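Local atomic coordinates of polyketide synthase PksL (Bacillus subtilis, PDB entry 5E1V), a protein that probably dehydrates beta-hydroxyacyl intermediates, through its dehydratase domain, during assembly of the polyketide bacillaene by a trans-AT synthase. Residues I37-F42 / F186-T191. Residues are numbered along the deposited sequence; the frame is centred on the assembly and turned at random.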
loop_
_atom_site.group_PDB
_atom_site.type_symbol
_atom_site.label_atom_id
_atom_site.label_comp_id
_atom_site.label_asym_id
_atom_site.label_seq_id
_atom_site.Cartn_x
_atom_site.Cartn_y
_atom_site.Cartn_z
ATOM N N ILE A 37 1.535 8.531 -2.372
ATOM C CA ILE A 37 1.792 9.841 -1.836
ATOM C C ILE A 37 3.256 10.290 -2.132
ATOM O O ILE A 37 3.493 11.349 -2.762
ATOM C CB ILE A 37 1.389 9.947 -0.362
ATOM C CG1 ILE A 37 -0.138 9.955 -0.218
ATOM C CG2 ILE A 37 2.048 11.147 0.288
ATOM C CD1 ILE A 37 -0.629 9.510 1.110
ATOM N N ILE A 38 4.206 9.458 -1.725
ATOM C CA ILE A 38 5.586 9.833 -1.813
ATOM C C ILE A 38 6.093 9.940 -3.270
ATOM O O ILE A 38 6.691 10.947 -3.619
ATOM C CB ILE A 38 6.479 8.898 -0.992
ATOM C CG1 ILE A 38 6.122 9.027 0.474
ATOM C CG2 ILE A 38 7.957 9.357 -1.127
ATOM C CD1 ILE A 38 6.702 7.884 1.281
ATOM N N TYR A 39 5.709 8.989 -4.141
ATOM C CA TYR A 39 6.193 8.977 -5.517
ATOM C C TYR A 39 5.558 10.151 -6.278
ATOM O O TYR A 39 6.236 10.720 -7.178
ATOM C CB TYR A 39 5.898 7.642 -6.207
ATOM C CG TYR A 39 6.963 6.575 -5.983
ATOM C CD1 TYR A 39 6.919 5.700 -4.919
ATOM C CD2 TYR A 39 8.083 6.506 -6.816
ATOM C CE1 TYR A 39 7.954 4.811 -4.674
ATOM C CE2 TYR A 39 9.052 5.573 -6.591
ATOM C CZ TYR A 39 8.970 4.726 -5.500
ATOM O OH TYR A 39 9.956 3.770 -5.302
ATOM N N GLN A 40 4.311 10.531 -5.914
ATOM C CA GLN A 40 3.702 11.772 -6.533
ATOM C C GLN A 40 4.537 13.009 -6.309
ATOM O O GLN A 40 4.645 13.831 -7.211
ATOM C CB GLN A 40 2.275 12.042 -6.068
ATOM C CG GLN A 40 1.352 10.937 -6.480
ATOM C CD GLN A 40 0.543 11.156 -7.729
ATOM O OE1 GLN A 40 0.714 12.146 -8.459
ATOM N NE2 GLN A 40 -0.476 10.297 -7.889
ATOM N N ILE A 41 5.019 13.187 -5.077
ATOM C CA ILE A 41 5.805 14.288 -4.675
ATOM C C ILE A 41 7.116 14.374 -5.520
ATOM O O ILE A 41 7.486 15.425 -6.057
ATOM C CB ILE A 41 6.116 14.207 -3.177
ATOM C CG1 ILE A 41 4.819 14.505 -2.391
ATOM C CG2 ILE A 41 7.138 15.257 -2.776
ATOM C CD1 ILE A 41 4.924 14.030 -0.998
ATOM N N PHE A 42 7.821 13.274 -5.607
ATOM C CA PHE A 42 9.090 13.299 -6.391
ATOM C C PHE A 42 8.852 13.478 -7.860
ATOM O O PHE A 42 9.664 14.144 -8.569
ATOM C CB PHE A 42 9.789 12.003 -6.111
ATOM C CG PHE A 42 10.571 12.060 -4.799
ATOM C CD1 PHE A 42 11.859 12.538 -4.766
ATOM C CD2 PHE A 42 9.954 11.732 -3.593
ATOM C CE1 PHE A 42 12.541 12.540 -3.558
ATOM C CE2 PHE A 42 10.595 11.843 -2.385
ATOM C CZ PHE A 42 11.894 12.243 -2.380
ATOM N N PHE A 186 -2.932 8.465 -10.858
ATOM C CA PHE A 186 -2.153 7.730 -9.854
ATOM C C PHE A 186 -0.851 7.094 -10.374
ATOM O O PHE A 186 -0.675 6.843 -11.596
ATOM C CB PHE A 186 -3.103 6.640 -9.281
ATOM C CG PHE A 186 -4.123 7.212 -8.440
ATOM C CD1 PHE A 186 -5.326 7.594 -8.986
ATOM C CD2 PHE A 186 -3.906 7.420 -7.061
ATOM C CE1 PHE A 186 -6.291 8.244 -8.222
ATOM C CE2 PHE A 186 -4.838 8.029 -6.280
ATOM C CZ PHE A 186 -6.067 8.443 -6.859
ATOM N N MET A 187 0.060 6.801 -9.436
ATOM C CA MET A 187 1.323 6.172 -9.812
ATOM C C MET A 187 1.333 4.716 -9.298
ATOM O O MET A 187 1.678 3.788 -10.007
ATOM C CB MET A 187 2.475 6.936 -9.269
ATOM C CG MET A 187 2.655 8.288 -9.893
ATOM S SD MET A 187 4.138 9.126 -9.344
ATOM C CE MET A 187 5.341 8.096 -10.087
ATOM N N PHE A 188 0.992 4.544 -8.018
ATOM C CA PHE A 188 0.864 3.229 -7.428
ATOM C C PHE A 188 -0.458 3.191 -6.686
ATOM O O PHE A 188 -0.536 3.527 -5.467
ATOM C CB PHE A 188 2.143 2.974 -6.561
ATOM C CG PHE A 188 3.354 3.039 -7.396
ATOM C CD1 PHE A 188 3.633 1.953 -8.220
ATOM C CD2 PHE A 188 4.240 4.136 -7.386
ATOM C CE1 PHE A 188 4.718 1.999 -9.104
ATOM C CE2 PHE A 188 5.300 4.170 -8.278
ATOM C CZ PHE A 188 5.521 3.085 -9.155
ATOM N N HIS A 189 -1.521 2.826 -7.456
ATOM C CA HIS A 189 -2.826 3.049 -6.955
ATOM C C HIS A 189 -3.039 2.405 -5.609
ATOM O O HIS A 189 -2.984 1.182 -5.497
ATOM C CB HIS A 189 -3.907 2.519 -7.923
ATOM C CG HIS A 189 -5.214 3.225 -7.762
ATOM N ND1 HIS A 189 -6.069 2.949 -6.743
ATOM C CD2 HIS A 189 -5.848 4.115 -8.560
ATOM C CE1 HIS A 189 -7.136 3.691 -6.847
ATOM N NE2 HIS A 189 -7.012 4.439 -7.930
ATOM N N PRO A 190 -3.362 3.207 -4.555
ATOM C CA PRO A 190 -3.684 2.553 -3.239
ATOM C C PRO A 190 -4.660 1.402 -3.171
ATOM O O PRO A 190 -4.434 0.528 -2.458
ATOM C CB PRO A 190 -4.132 3.687 -2.397
ATOM C CG PRO A 190 -3.327 4.883 -2.979
ATOM C CD PRO A 190 -3.490 4.675 -4.418
ATOM N N THR A 191 -5.677 1.340 -3.999
ATOM C CA THR A 191 -6.525 0.154 -4.070
ATOM C C THR A 191 -5.857 -1.106 -4.587
ATOM O O THR A 191 -6.042 -2.236 -4.088
ATOM C CB THR A 191 -7.747 0.547 -4.966
ATOM O OG1 THR A 191 -8.449 1.631 -4.296
ATOM C CG2 THR A 191 -8.664 -0.530 -5.050
#
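Ile37, on helix 34-44, points away from the 186-191 segment and leans on strand 4-11. Tyr39 opens the contact proper. Its CG stands anti to the carbonyl carbon (chi1 -87°), and one ring face receives the edge of Phe188, whose CE2 lies 3.7 Å from Tyr39 CG. Centroids 5.0 Å apart and planes at 67° identify an edge-to-face stack. Met187 flanks the base of the same tyrosine, its SD 3.9 Å from Tyr39 CB and 3.4 Å from Tyr39 O; the bend at chi3 (68°) brings its CE beside that CB as well. An alanine in place of Tyr39 removes the ring that Phe188 meets edge-on, and would probably loosen the packing around Phe188. The two segments come from successive hotdog-type regions of the dehydratase double hotdog, so the contact joins its halves. The Gln40 and Met187 side chains pass each other in opposite directions, with Gln40 CD 4.2 Å from Met187 CG. The Gln40 amide is held at both ends, OE1 by Arg43 and NE2 by Gly185 O and Asp36 OD2, which places NE2 3.6 Å from Phe186 CA. The other carboxylate oxygen of Asp36, OD1, accepts from the backbone N of Met187 and Phe188.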